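Local coordinates for protein quinone oxidoreductase (PDB 1IZ0) that binds NADPH and probably uses it to reduce quinones, at residues A[153-158]-A[172-177]; A[130-135]-A[195-200]; A[32-37]-A[297-302]. One frame throughout, in Å; residues are numbered along the deposited sequence.

Contact 1: residues A[153-158]-A[172-177]; sequences VLAAAS and EEAATY. With SO4 (sulfate ion), chain B.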
loop_
_atom_site.group_PDB
_atom_site.type_symbol
_atom_site.label_atom_id
_atom_site.label_comp_id
_atom_site.label_asym_id
_atom_site.label_seq_id
_atom_site.Cartn_x
_atom_site.Cartn_y
_atom_site.Cartn_z
ATOM N N VAL A 153 -10.725 -6.766 13.725
ATOM C CA VAL A 153 -9.906 -5.571 13.522
ATOM C C VAL A 153 -10.100 -4.404 14.478
ATOM O O VAL A 153 -11.224 -3.968 14.731
ATOM C CB VAL A 153 -10.113 -5.019 12.087
ATOM C CG1 VAL A 153 -9.214 -3.808 11.848
ATOM C CG2 VAL A 153 -9.851 -6.118 11.064
ATOM N N LEU A 154 -8.983 -3.889 14.981
ATOM C CA LEU A 154 -8.980 -2.732 15.879
ATOM C C LEU A 154 -8.263 -1.685 15.043
ATOM O O LEU A 154 -7.062 -1.809 14.802
ATOM C CB LEU A 154 -8.156 -3.016 17.140
ATOM C CG LEU A 154 -8.400 -2.281 18.463
ATOM C CD1 LEU A 154 -7.070 -2.230 19.221
ATOM C CD2 LEU A 154 -8.933 -0.874 18.256
ATOM N N ALA A 155 -8.992 -0.672 14.588
ATOM C CA ALA A 155 -8.402 0.372 13.755
ATOM C C ALA A 155 -7.996 1.562 14.595
ATOM O O ALA A 155 -8.665 1.904 15.567
ATOM C CB ALA A 155 -9.399 0.814 12.674
ATOM N N ALA A 156 -6.895 2.197 14.220
ATOM C CA ALA A 156 -6.431 3.363 14.947
ATOM C C ALA A 156 -6.005 4.445 13.965
ATOM O O ALA A 156 -5.535 4.147 12.870
ATOM C CB ALA A 156 -5.274 2.983 15.853
ATOM N N ALA A 157 -6.207 5.700 14.355
ATOM C CA ALA A 157 -5.828 6.848 13.536
ATOM C C ALA A 157 -5.495 8.003 14.480
ATOM O O ALA A 157 -5.683 7.892 15.693
ATOM C CB ALA A 157 -6.966 7.236 12.593
ATOM N N SER A 158 -5.018 9.114 13.931
ATOM C CA SER A 158 -4.638 10.262 14.751
ATOM C C SER A 158 -5.785 11.158 15.223
ATOM O O SER A 158 -5.811 11.589 16.373
ATOM C CB SER A 158 -3.628 11.127 13.994
ATOM O OG SER A 158 -4.185 11.616 12.780
ATOM N N GLU A 172 -13.944 -3.693 14.291
ATOM C CA GLU A 172 -14.759 -3.971 15.481
ATOM C C GLU A 172 -14.804 -2.714 16.349
ATOM O O GLU A 172 -15.826 -2.395 16.959
ATOM C CB GLU A 172 -14.156 -5.159 16.250
ATOM C CG GLU A 172 -14.878 -5.559 17.534
ATOM C CD GLU A 172 -14.391 -6.904 18.095
ATOM O OE1 GLU A 172 -14.300 -7.044 19.333
ATOM O OE2 GLU A 172 -14.114 -7.832 17.303
ATOM N N GLU A 173 -13.687 -2.001 16.402
ATOM C CA GLU A 173 -13.604 -0.750 17.146
ATOM C C GLU A 173 -12.574 0.102 16.434
ATOM O O GLU A 173 -11.680 -0.432 15.773
ATOM C CB GLU A 173 -13.161 -0.977 18.594
ATOM C CG GLU A 173 -14.202 -1.651 19.479
ATOM C CD GLU A 173 -13.852 -1.562 20.958
ATOM O OE1 GLU A 173 -12.709 -1.907 21.326
ATOM O OE2 GLU A 173 -14.720 -1.151 21.755
ATOM N N ALA A 174 -12.709 1.417 16.554
ATOM C CA ALA A 174 -11.773 2.356 15.941
ATOM C C ALA A 174 -11.344 3.290 17.063
ATOM O O ALA A 174 -12.178 3.710 17.863
ATOM C CB ALA A 174 -12.456 3.140 14.821
ATOM N N ALA A 175 -10.057 3.617 17.140
ATOM C CA ALA A 175 -9.594 4.474 18.223
ATOM C C ALA A 175 -8.423 5.376 17.861
ATOM O O ALA A 175 -7.677 5.098 16.929
ATOM C CB ALA A 175 -9.224 3.612 19.419
ATOM N N THR A 176 -8.265 6.469 18.604
ATOM C CA THR A 176 -7.154 7.374 18.359
ATOM C C THR A 176 -5.939 6.696 18.979
ATOM O O THR A 176 -6.079 5.843 19.860
ATOM C CB THR A 176 -7.369 8.736 19.034
ATOM O OG1 THR A 176 -7.553 8.538 20.438
ATOM C CG2 THR A 176 -8.594 9.441 18.453
ATOM N N TYR A 177 -4.747 7.061 18.525
ATOM C CA TYR A 177 -3.544 6.437 19.052
ATOM C C TYR A 177 -3.449 6.489 20.573
ATOM O O TYR A 177 -3.022 5.526 21.207
ATOM C CB TYR A 177 -2.303 7.072 18.412
ATOM C CG TYR A 177 -2.221 6.826 16.920
ATOM C CD1 TYR A 177 -2.334 5.535 16.404
ATOM C CD2 TYR A 177 -2.041 7.880 16.021
ATOM C CE1 TYR A 177 -2.272 5.296 15.033
ATOM C CE2 TYR A 177 -1.982 7.651 14.644
ATOM C CZ TYR A 177 -2.099 6.358 14.156
ATOM O OH TYR A 177 -2.049 6.115 12.792
HETATM S S SO4 B . -2.674 9.027 10.714
HETATM O O1 SO4 B . -2.803 8.607 9.148
HETATM O O2 SO4 B . -3.914 8.592 11.326
HETATM O O3 SO4 B . -1.616 8.464 11.242
HETATM O O4 SO4 B . -2.655 10.468 10.655
#

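Contact 2: residues A[130-135]-A[195-200]; sequences LVQAAA and EVRGKE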
loop_
_atom_site.group_PDB
_atom_site.type_symbol
_atom_site.label_atom_id
_atom_site.label_comp_id
_atom_site.label_asym_id
_atom_site.label_seq_id
_atom_site.Cartn_x
_atom_site.Cartn_y
_atom_site.Cartn_z
ATOM N N LEU A 130 -4.363 -5.145 15.042
ATOM C CA LEU A 130 -4.376 -3.695 15.133
ATOM C C LEU A 130 -3.895 -3.123 13.800
ATOM O O LEU A 130 -2.837 -3.509 13.297
ATOM C CB LEU A 130 -3.462 -3.239 16.275
ATOM C CG LEU A 130 -3.202 -1.753 16.557
ATOM C CD1 LEU A 130 -2.149 -1.243 15.612
ATOM C CD2 LEU A 130 -4.489 -0.946 16.437
ATOM N N VAL A 131 -4.686 -2.229 13.218
ATOM C CA VAL A 131 -4.324 -1.582 11.961
ATOM C C VAL A 131 -4.145 -0.094 12.245
ATOM O O VAL A 131 -5.067 0.559 12.738
ATOM C CB VAL A 131 -5.420 -1.750 10.886
ATOM C CG1 VAL A 131 -5.041 -0.967 9.623
ATOM C CG2 VAL A 131 -5.601 -3.225 10.560
ATOM N N GLN A 132 -2.965 0.439 11.938
ATOM C CA GLN A 132 -2.694 1.848 12.189
ATOM C C GLN A 132 -2.964 2.679 10.943
ATOM O O GLN A 132 -3.208 2.125 9.868
ATOM C CB GLN A 132 -1.245 2.023 12.645
ATOM C CG GLN A 132 -0.902 1.225 13.891
ATOM C CD GLN A 132 0.558 1.350 14.266
ATOM O OE1 GLN A 132 1.426 1.433 13.397
ATOM N NE2 GLN A 132 0.841 1.353 15.564
ATOM N N ALA A 133 -2.925 4.003 11.087
ATOM C CA ALA A 133 -3.191 4.894 9.960
ATOM C C ALA A 133 -4.330 4.244 9.178
ATOM O O ALA A 133 -4.310 4.184 7.943
ATOM C CB ALA A 133 -1.937 5.022 9.082
ATOM N N ALA A 134 -5.324 3.766 9.924
ATOM C CA ALA A 134 -6.470 3.048 9.365
ATOM C C ALA A 134 -7.362 3.780 8.366
ATOM O O ALA A 134 -8.273 3.177 7.799
ATOM C CB ALA A 134 -7.319 2.495 10.499
ATOM N N ALA A 135 -7.119 5.069 8.147
ATOM C CA ALA A 135 -7.926 5.826 7.193
ATOM C C ALA A 135 -7.101 6.126 5.944
ATOM O O ALA A 135 -7.549 6.841 5.053
ATOM C CB ALA A 135 -8.414 7.125 7.828
ATOM N N GLU A 195 2.466 -2.593 11.905
ATOM C CA GLU A 195 3.185 -1.369 12.248
ATOM C C GLU A 195 3.640 -0.498 11.090
ATOM O O GLU A 195 4.492 -0.915 10.306
ATOM C CB GLU A 195 4.420 -1.730 13.067
ATOM C CG GLU A 195 4.280 -1.519 14.552
ATOM C CD GLU A 195 4.168 -0.060 14.905
ATOM O OE1 GLU A 195 5.012 0.730 14.431
ATOM O OE2 GLU A 195 3.242 0.296 15.657
ATOM N N VAL A 196 3.095 0.713 11.000
ATOM C CA VAL A 196 3.495 1.662 9.955
ATOM C C VAL A 196 3.989 2.962 10.597
ATOM O O VAL A 196 4.657 3.765 9.956
ATOM C CB VAL A 196 2.335 1.990 8.985
ATOM C CG1 VAL A 196 1.984 0.756 8.167
ATOM C CG2 VAL A 196 1.115 2.482 9.764
ATOM N N ARG A 197 3.660 3.155 11.871
ATOM C CA ARG A 197 4.082 4.341 12.615
ATOM C C ARG A 197 5.591 4.246 12.860
ATOM O O ARG A 197 6.332 5.206 12.629
ATOM C CB ARG A 197 3.328 4.414 13.945
ATOM C CG ARG A 197 1.817 4.556 13.795
ATOM C CD ARG A 197 1.381 6.014 13.837
ATOM N NE ARG A 197 1.431 6.546 15.197
ATOM C CZ ARG A 197 1.339 7.836 15.503
ATOM N NH1 ARG A 197 1.194 8.745 14.544
ATOM N NH2 ARG A 197 1.399 8.220 16.773
ATOM N N GLY A 198 6.032 3.082 13.339
ATOM C CA GLY A 198 7.449 2.841 13.573
ATOM C C GLY A 198 8.166 3.545 14.715
ATOM O O GLY A 198 9.289 3.164 15.063
ATOM N N LYS A 199 7.540 4.561 15.301
ATOM C CA LYS A 199 8.159 5.305 16.398
ATOM C C LYS A 199 8.405 4.431 17.630
ATOM O O LYS A 199 9.398 3.704 17.702
ATOM C CB LYS A 199 7.284 6.506 16.773
ATOM N N GLU A 200 7.497 4.512 18.597
ATOM C CA GLU A 200 7.611 3.743 19.831
ATOM C C GLU A 200 7.178 2.289 19.632
ATOM O O GLU A 200 6.209 1.833 20.239
ATOM C CB GLU A 200 6.771 4.399 20.925
#

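Contact 3: residues A[32-37]-A[297-302]; sequences VEAVGL and KVVVRL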
loop_
_atom_site.group_PDB
_atom_site.type_symbol
_atom_site.label_atom_id
_atom_site.label_comp_id
_atom_site.label_asym_id
_atom_site.label_seq_id
_atom_site.Cartn_x
_atom_site.Cartn_y
_atom_site.Cartn_z
ATOM N N VAL A 32 -1.141 4.771 -20.246
ATOM C CA VAL A 32 -1.528 5.095 -18.883
ATOM C C VAL A 32 -2.810 5.917 -18.706
ATOM O O VAL A 32 -3.036 6.919 -19.394
ATOM C CB VAL A 32 -0.360 5.830 -18.180
ATOM C CG1 VAL A 32 -0.657 6.024 -16.705
ATOM C CG2 VAL A 32 0.930 5.038 -18.368
ATOM N N GLU A 33 -3.648 5.478 -17.769
ATOM C CA GLU A 33 -4.893 6.167 -17.452
ATOM C C GLU A 33 -4.814 6.754 -16.045
ATOM O O GLU A 33 -5.289 7.861 -15.796
ATOM C CB GLU A 33 -6.078 5.202 -17.532
ATOM C CG GLU A 33 -6.450 4.793 -18.948
ATOM C CD GLU A 33 -7.632 3.843 -18.977
ATOM O OE1 GLU A 33 -7.505 2.717 -18.454
ATOM O OE2 GLU A 33 -8.691 4.226 -19.512
ATOM N N ALA A 34 -4.203 6.010 -15.127
ATOM C CA ALA A 34 -4.081 6.467 -13.750
ATOM C C ALA A 34 -2.801 5.939 -13.113
ATOM O O ALA A 34 -2.256 4.913 -13.531
ATOM C CB ALA A 34 -5.297 6.021 -12.939
ATOM N N VAL A 35 -2.324 6.658 -12.102
ATOM C CA VAL A 35 -1.112 6.279 -11.400
ATOM C C VAL A 35 -1.356 6.447 -9.912
ATOM O O VAL A 35 -1.775 7.516 -9.461
ATOM C CB VAL A 35 0.080 7.177 -11.815
ATOM C CG1 VAL A 35 1.353 6.659 -11.191
ATOM C CG2 VAL A 35 0.212 7.215 -13.330
ATOM N N GLY A 36 -1.113 5.392 -9.146
ATOM C CA GLY A 36 -1.308 5.480 -7.713
ATOM C C GLY A 36 0.015 5.838 -7.065
ATOM O O GLY A 36 1.029 5.217 -7.356
ATOM N N LEU A 37 0.017 6.838 -6.194
ATOM C CA LEU A 37 1.250 7.244 -5.537
ATOM C C LEU A 37 1.385 6.607 -4.163
ATOM O O LEU A 37 0.388 6.341 -3.481
ATOM C CB LEU A 37 1.311 8.770 -5.418
ATOM C CG LEU A 37 1.294 9.530 -6.752
ATOM C CD1 LEU A 37 1.522 11.015 -6.488
ATOM C CD2 LEU A 37 2.378 8.993 -7.673
ATOM N N LYS A 297 -6.134 6.524 -1.086
ATOM C CA LYS A 297 -5.026 6.576 -2.029
ATOM C C LYS A 297 -4.936 7.861 -2.842
ATOM O O LYS A 297 -5.949 8.356 -3.340
ATOM C CB LYS A 297 -5.159 5.414 -3.014
ATOM C CG LYS A 297 -3.960 5.207 -3.910
ATOM C CD LYS A 297 -2.921 4.352 -3.199
ATOM C CE LYS A 297 -1.871 3.839 -4.171
ATOM N NZ LYS A 297 -0.976 2.869 -3.491
ATOM N N VAL A 298 -3.719 8.383 -2.996
ATOM C CA VAL A 298 -3.502 9.579 -3.808
ATOM C C VAL A 298 -3.330 9.052 -5.222
ATOM O O VAL A 298 -2.467 8.220 -5.476
ATOM C CB VAL A 298 -2.214 10.342 -3.420
ATOM C CG1 VAL A 298 -1.990 11.494 -4.400
ATOM C CG2 VAL A 298 -2.323 10.883 -1.997
ATOM N N VAL A 299 -4.149 9.536 -6.142
ATOM C CA VAL A 299 -4.095 9.071 -7.515
ATOM C C VAL A 299 -3.944 10.193 -8.534
ATOM O O VAL A 299 -4.567 11.243 -8.409
ATOM C CB VAL A 299 -5.381 8.280 -7.861
ATOM C CG1 VAL A 299 -5.394 7.911 -9.348
ATOM C CG2 VAL A 299 -5.473 7.032 -6.988
ATOM N N VAL A 300 -3.111 9.959 -9.543
ATOM C CA VAL A 300 -2.924 10.923 -10.617
ATOM C C VAL A 300 -3.675 10.345 -11.816
ATOM O O VAL A 300 -3.450 9.199 -12.215
ATOM C CB VAL A 300 -1.435 11.114 -10.972
ATOM C CG1 VAL A 300 -1.300 12.081 -12.139
ATOM C CG2 VAL A 300 -0.676 11.662 -9.755
ATOM N N ARG A 301 -4.582 11.139 -12.374
ATOM C CA ARG A 301 -5.399 10.713 -13.505
ATOM C C ARG A 301 -4.939 11.413 -14.777
ATOM O O ARG A 301 -4.784 12.636 -14.789
ATOM C CB ARG A 301 -6.856 11.086 -13.230
ATOM C CG ARG A 301 -7.871 9.992 -13.443
ATOM C CD ARG A 301 -7.945 9.536 -14.882
ATOM N NE ARG A 301 -9.157 8.749 -15.103
ATOM C CZ ARG A 301 -9.459 8.149 -16.247
ATOM N NH1 ARG A 301 -8.633 8.238 -17.279
ATOM N NH2 ARG A 301 -10.591 7.474 -16.363
ATOM N N LEU A 302 -4.731 10.651 -15.847
ATOM C CA LEU A 302 -4.310 11.238 -17.115
ATOM C C LEU A 302 -5.496 11.498 -18.045
ATOM O O LEU A 302 -5.466 12.522 -18.769
ATOM C CB LEU A 302 -3.279 10.349 -17.818
ATOM C CG LEU A 302 -1.896 10.388 -17.168
ATOM C CD1 LEU A 302 -1.914 9.607 -15.857
ATOM C CD2 LEU A 302 -0.871 9.810 -18.113
ATOM O OXT LEU A 302 -6.436 10.672 -18.048
HETATM O O HOH W 1 -1.479 7.044 -1.692
#

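Contact 1: residues A[153-158]-A[172-177]
The ring of Tyr177 lies over the peptide of Ala157, whose O stands above one ring face, displaced toward the rim. Tyr177 CG is anti to the carbonyl carbon of Tyr177 (chi1 -64°), on the side of its backbone N. The ring itself lies across the end of strand 152-157. Ala156 CB comes obliquely to Tyr177 CE1 at 3.9 Å, and Ser158 N, also oblique, is 3.4 Å from Tyr177 CE2. The two strands run parallel, as expected of the beta-alpha-beta unit formed by strand 152-157, helix 164-168 and strand 173-176 of the Rossmann-type half. Glu172 N donates to Val153 O, then Ala155 bonds with N to Glu173 O and with O to Ala175 N at 2.7 Å, and Ala157 N goes to Ala175 O. A weak Tyr177 N to Ala157 O bond ends the series. Ala156 CA is 2.9 Å from Ala175 O in a CA-H...O contact. At the far end Glu172 and Glu173 make salt bridges to Arg152 and Arg183, and Glu173 OE1 accepts a hydrogen bond from Trp187 NE1. The sulfate, probably from the crystallisation liquor, sits where the strands finish. Ser158 N reaches its O2 at 2.9 Å, Ser158 OG its O4 at 2.9 Å, and Tyr177 OH its O3 at 2.8 Å, with O3 in the ring plane at the edge. Lys162 NZ also hydrogen-bonds to the sulfate, while Arg197 makes a cation-pi contact with the ring. A phenylalanine in place of Tyr177 would probably leave sulfate O3 and the N-H of Ala133 without their hydroxyl mate. In the NADPH complex Ser158, Lys162 and Tyr177 contact the cofactor; a backbone N-H, two hydroxyls and an ammonium gathered on one anion are consistent with a site for one of its phosphates.

Contact 2: residues A[130-135]-A[195-200]
Gln132 sends its side-chain amide into the turn that follows Glu195, and nearly all the tight contact is made by that one group. The chain is extended beyond CG (chi2 176°), which carries CD well out from the backbone. Gln132 OE1 accepts two backbone N-H groups, Val196 N at 3.0 Å and Arg197 N at 3.2 Å, both bonds fairly straight (163°). Gln132 NE2 donates to Glu195 OE2 at 2.6 Å, a bent bond that meets the oxygen from above the carboxylate plane, the two flat groups being turned 79° apart. Glu195 curls back to offer this carboxylate, and its OE1 takes Gly198 N at 2.8 Å, which probably helps to hold the turn. With both ends of the amide engaged, its rotation is probably well defined. The outer side is looser. Its apolar part is Val196 CG2, 3.8 Å from Gln132 CB and 4.0 Å from Ala133 CB; Arg197 is exposed and lies in a cation-pi contact with Tyr177. The contact thus ties the loop after strand 128-131 to the loop after strand 190-195, its neighbour in the Rossmann-type sheet. Helix 137-148 touches Val196 through Leu138, and Ser204 of helix 201-205 bonds to Glu195 OE2.

Contact 3: residues A[32-37]-A[297-302]
Leu37 O and Val298 N are bridged by a water that donates to Leu37 O, its oxygen 2.7 Å away, and accepts from Val298 N. The water stands in for a direct bond between Val298 N and Leu37 O, in an antiparallel strand pair of the GroES-like half of the enzyme, where the C-terminal strand 297-301 is added to strand 27-37. Val35 and Val300 form the central hydrogen-bonded pair, with bonds of 2.8 Å both ways, from Val35 N to Val300 O and from Val300 N to Val35 O. Leu37 N donates almost straight (177°) to Val298 O. The face holding Val35, Leu37, Val298 and Val300 is apolar: Leu37 CD1 touches both Val298 CG1 at 4.1 Å and Val300 CG2 at 4.0 Å, the side chains crossing obliquely, and Ala285 of helix 282-288 packs on them. The other face carries Ala34, Val299 and Arg301, with Gly36 contributing no side chain. Lys297 CE passes 3.9 Å from Gly36 CA before NZ reaches Asn38 and Glu62. On the far edge of strand 27-37, Glu33 and Ala34 both face Val64 in a classic beta bulge. Leu302 N donates to Glu33 O from above the carbonyl plane, and Arg301 CD lies 3.3 Å from that same Glu33 O.

In the fold
Contacts 1 and 2 share the Rossmann-type sheet: strands 152-157 and 128-131 are neighbours in it, and a probable hydrogen bond joins the two contacts directly. Contact 3 belongs to the other half, its centre about 28 Å from that of contact 1 and about 24 Å from that of contact 2, and it closes the longest stretch of chain. It is the buried one, with valine and leucine on one face of the strand pair. The other two are partly buried and hold or adjoin residues of the NADPH site. Contact 1 pairs parallel strands and ends in an anion site, contact 2 rests on one side-chain amide between loops, and contact 3 combines antiparallel backbone bonds with aliphatic packing.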